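Local coordinates for hydratase ChsH2 (Mycobacterium tuberculosis SUMu008, PDB 4W78) that forms, together with ChsH1, a MaoC-like enoyl-CoA hydratase that hydrates a steroid enoyl-CoA during breakdown of the cholesterol side chain, at the interface of chains B and A. Coordinates in Å, arbitrary orientation; residue numbers count along the deposited sequence, not the author numbering. Chains: chain A, Hydratase ChsH2; chain B, Hydratase ChsH1.

Contact 1: the interface of chains B and A. Residues chain B 102-104, 160; chain A 52, 78-80.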
# COMPACT_ATOMS: atom_id res chain seq x y z
N ALA B 102 -3.59 21.48 -4.94
CA ALA B 102 -3.25 21.88 -3.59
C ALA B 102 -2.03 22.80 -3.66
O ALA B 102 -1.09 22.55 -4.40
CB ALA B 102 -2.98 20.67 -2.71
N THR B 103 -2.06 23.90 -2.90
CA THR B 103 -0.99 24.88 -2.97
C THR B 103 -0.11 24.92 -1.71
O THR B 103 1.11 25.14 -1.81
CB THR B 103 -1.54 26.30 -3.24
OG1 THR B 103 -2.36 26.70 -2.14
CG2 THR B 103 -2.36 26.32 -4.53
N ASN B 104 -0.72 24.74 -0.55
CA ASN B 104 -0.00 24.81 0.73
C ASN B 104 -0.61 23.85 1.72
O ASN B 104 -1.83 23.67 1.75
CB ASN B 104 -0.11 26.20 1.36
CG ASN B 104 0.11 27.31 0.38
OD1 ASN B 104 -0.79 27.66 -0.38
ND2 ASN B 104 1.29 27.91 0.43
N TRP B 160 -4.86 23.60 5.32
CA TRP B 160 -4.78 23.01 3.98
C TRP B 160 -5.35 24.03 3.00
O TRP B 160 -6.44 24.53 3.22
CB TRP B 160 -5.68 21.77 3.95
CG TRP B 160 -5.55 20.93 2.73
CD1 TRP B 160 -6.40 20.86 1.66
CD2 TRP B 160 -4.50 20.03 2.48
NE1 TRP B 160 -5.91 19.96 0.74
CE2 TRP B 160 -4.75 19.43 1.23
CE3 TRP B 160 -3.38 19.66 3.20
CZ2 TRP B 160 -3.89 18.48 0.69
CZ3 TRP B 160 -2.57 18.76 2.72
CH2 TRP B 160 -2.79 18.15 1.45
N ILE A 52 1.61 14.42 -1.94
CA ILE A 52 1.92 15.42 -0.95
C ILE A 52 2.30 14.81 0.40
O ILE A 52 3.20 15.30 1.08
CB ILE A 52 0.75 16.42 -0.83
CG1 ILE A 52 0.61 17.18 -2.15
CG2 ILE A 52 1.00 17.40 0.31
CD1 ILE A 52 -0.68 17.93 -2.28
N LEU A 78 4.43 23.17 4.01
CA LEU A 78 4.87 22.96 2.63
C LEU A 78 4.23 23.96 1.69
O LEU A 78 3.02 24.23 1.77
CB LEU A 78 4.45 21.57 2.13
CG LEU A 78 4.81 20.33 2.93
CD1 LEU A 78 4.23 19.10 2.24
CD2 LEU A 78 6.33 20.20 3.10
N ARG A 79 5.03 24.50 0.79
CA ARG A 79 4.52 25.21 -0.38
C ARG A 79 4.82 24.33 -1.58
O ARG A 79 5.98 24.06 -1.89
CB ARG A 79 5.17 26.58 -0.53
CG ARG A 79 4.64 27.37 -1.71
CD ARG A 79 4.92 28.86 -1.55
NE ARG A 79 6.29 29.21 -1.87
CZ ARG A 79 7.25 29.39 -0.97
NH1 ARG A 79 6.99 29.24 0.32
NH2 ARG A 79 8.48 29.72 -1.36
N LEU A 80 3.78 23.86 -2.25
CA LEU A 80 3.92 22.89 -3.33
C LEU A 80 4.35 23.58 -4.63
O LEU A 80 3.84 24.64 -4.97
CB LEU A 80 2.60 22.13 -3.50
CG LEU A 80 2.16 21.61 -2.12
CD1 LEU A 80 0.70 21.18 -2.10
CD2 LEU A 80 3.08 20.50 -1.65
O HOH W 1 2.12 26.54 -4.30
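The amide N of A:Leu80 donates to the carbonyl O of B:Thr103 at 3.0 Å, and the angle of 167° at the hydrogen makes the bond nearly straight, although the donor stands above the carbonyl plane. A water extends this pairing: it lies within hydrogen-bonding distance of both the B:Thr103 O and the carbonyl O of A:Leu80, so the B:Thr103 oxygen is gripped twice. Beside the backbone bond, the A:Leu80 side chain leans across the preceding peptide, with branch CD1 reaching the carbonyl O of B:Ala102 at 3.2 Å. The methyl CB of B:Ala102 meets CD1 of A:Ile52 at 3.6 Å and also faces CD1 of A:Leu80, so the methyl faces two aliphatic tips that approach it from the same side. The other branch of A:Ile52, CG2, lies anti to its backbone N and meets B:Trp160 tip to tip, touching the indole at CH2 over 4.0 Å. B:Trp160 gets there with CG anti to its own N (chi1 -171°). On the opposite side, B:Asn104 and A:Arg79 run alongside each other, pointing the same way; amide ND2 lies 4.0 Å from CG of the arginine, a packing contact. Within chain B the hydroxyl OG1 of B:Thr103 donates to its OD1 from above the amide plane, which helps to fix the amide's rotation. In the fold, antiparallel strands B:99-109 and A:72-80 meet here, with helix A:52-67 and strand B:153-165 contributing the apolar side.

Contact 2: the interface of chains B and A. Residues chain B 105-109; chain A 56, 74-78.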
# COMPACT_ATOMS: atom_id res chain seq x y z
N CYS B 105 0.24 23.27 2.56
CA CYS B 105 -0.17 22.35 3.62
C CYS B 105 0.73 22.65 4.81
O CYS B 105 1.94 22.44 4.72
CB CYS B 105 0.09 20.90 3.17
SG CYS B 105 -0.10 19.62 4.46
N GLU B 106 0.17 23.13 5.92
CA GLU B 106 0.96 23.33 7.13
C GLU B 106 0.44 22.45 8.25
O GLU B 106 -0.70 22.59 8.66
CB GLU B 106 0.91 24.79 7.58
CG GLU B 106 1.70 25.03 8.85
CD GLU B 106 1.35 26.35 9.51
OE1 GLU B 106 0.50 27.09 8.96
OE2 GLU B 106 1.92 26.64 10.59
N GLN B 107 1.28 21.55 8.74
CA GLN B 107 0.88 20.64 9.81
C GLN B 107 1.60 20.99 11.11
O GLN B 107 2.81 21.26 11.10
CB GLN B 107 1.18 19.19 9.42
CG GLN B 107 0.38 18.70 8.20
CD GLN B 107 0.42 17.19 8.01
OE1 GLN B 107 1.32 16.51 8.50
NE2 GLN B 107 -0.58 16.66 7.29
N THR B 108 0.86 20.97 12.21
CA THR B 108 1.44 21.19 13.54
C THR B 108 1.20 19.94 14.38
O THR B 108 0.08 19.38 14.39
CB THR B 108 0.80 22.41 14.23
OG1 THR B 108 1.10 23.59 13.47
CG2 THR B 108 1.30 22.57 15.66
N TYR B 109 2.24 19.45 15.04
CA TYR B 109 2.13 18.22 15.84
C TYR B 109 2.28 18.57 17.32
O TYR B 109 3.34 19.01 17.77
CB TYR B 109 3.21 17.22 15.41
CG TYR B 109 3.34 17.11 13.90
CD1 TYR B 109 2.35 16.48 13.14
CD2 TYR B 109 4.43 17.66 13.24
CE1 TYR B 109 2.46 16.41 11.76
CE2 TYR B 109 4.54 17.59 11.87
CZ TYR B 109 3.55 16.96 11.13
OH TYR B 109 3.68 16.90 9.77
N THR A 56 5.72 15.42 2.71
CA THR A 56 5.77 15.71 4.14
C THR A 56 6.70 14.73 4.87
O THR A 56 7.53 15.13 5.69
CB THR A 56 4.35 15.66 4.74
OG1 THR A 56 3.48 16.49 3.96
CG2 THR A 56 4.38 16.18 6.18
N LYS A 74 7.96 19.68 15.46
CA LYS A 74 6.83 20.45 15.98
C LYS A 74 5.88 20.88 14.86
O LYS A 74 4.67 21.01 15.07
CB LYS A 74 7.32 21.70 16.71
CG LYS A 74 8.29 21.41 17.84
CD LYS A 74 7.65 20.61 18.96
CE LYS A 74 8.61 20.50 20.14
NZ LYS A 74 7.99 19.74 21.27
N SER A 75 6.41 21.12 13.67
CA SER A 75 5.56 21.50 12.55
C SER A 75 6.29 21.33 11.24
O SER A 75 7.52 21.42 11.18
CB SER A 75 5.04 22.93 12.69
OG SER A 75 6.09 23.89 12.64
N ILE A 76 5.51 21.06 10.19
CA ILE A 76 6.03 21.03 8.82
C ILE A 76 5.07 21.79 7.93
O ILE A 76 3.89 21.43 7.83
CB ILE A 76 6.17 19.57 8.30
CG1 ILE A 76 7.22 18.81 9.13
CG2 ILE A 76 6.56 19.57 6.81
CD1 ILE A 76 7.23 17.29 8.86
N GLY A 77 5.56 22.85 7.29
CA GLY A 77 4.74 23.62 6.37
C GLY A 77 5.29 23.47 4.97
O GLY A 77 6.50 23.59 4.78
N LEU A 78 4.43 23.17 4.01
CA LEU A 78 4.87 22.96 2.63
C LEU A 78 4.23 23.96 1.69
O LEU A 78 3.02 24.23 1.77
CB LEU A 78 4.45 21.57 2.13
CG LEU A 78 4.81 20.33 2.93
CD1 LEU A 78 4.23 19.10 2.24
CD2 LEU A 78 6.33 20.20 3.10
O HOH W 2 3.94 21.74 17.99
O HOH W 3 2.70 19.43 5.83
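An antiparallel strand-to-strand interface joins ChsH1 and ChsH2 here, continuing a beta-sheet from one chain into the other. Its evidence is a ladder of backbone bonds between B:99-109 and A:72-80. B:Cys105 and A:Leu78 pair in both directions, although B:Cys105 is poorly ordered: the leucine N reaches the cysteine O at 2.7 Å, and the cysteine N returns a bond to the leucine O, in the plane of that carbonyl. B:Gln107 and A:Ile76 repeat the reciprocal pattern; B:Gln107 N points almost straight at A:Ile76 O (2.8 Å, 176° at the hydrogen), but from above the carbonyl plane. Next along the strands, B:Tyr109 N binds A:Lys74 O at 2.9 Å. Water bridges supplement the ladder, one joining the carbonyl oxygens of B:Tyr109 and A:Lys74, another those of B:Cys105 and A:Ile76.

B:Tyr109 lays its side chain over this ladder. Its CG stands anti to the carbonyl carbon (chi1 -44°), and the ring crosses A:Ile76 obliquely, bringing ring carbon CE2 to 4.0 Å from CG1 and the phenol OH to 3.7 Å from the terminal methyl CD1. The methyl CG2 of A:Thr56, anti to its backbone N, also approaches that OH, at 3.7 Å. Within chain B the phenol donates to the amide OE1 of B:Gln107 at 2.7 Å, in the carbonyl plane and on a lone pair, which should limit rotation of both groups. B:Gln107, extended beyond CG, therefore both touches A:Thr56 and steadies the tyrosine. On the other sheet face, B:Glu106 lays CB and CG along the CA of A:Gly77, where no side chain intervenes. For the hydratase, this pairing couples ChsH1 to ChsH2 largely through main-chain atoms, while B:Tyr109 packs over one face of the join.

Contact 1 and contact 2 are successive stretches of one strand pair, their C-alpha centres about 10 Å apart. Both draw on strands B:99-109 and A:72-80 and on helix A:52-67, and A:Leu78 belongs to both, so the register set in one is carried directly into the other. Contact 2 supplies the denser main-chain ladder, whereas contact 1 relies more on aliphatic and indole packing near the end of the A strand. Together they make one continuous seam, consistent with ChsH1 and ChsH2 working as a complex, of which the deposited assembly holds two copies of each chain.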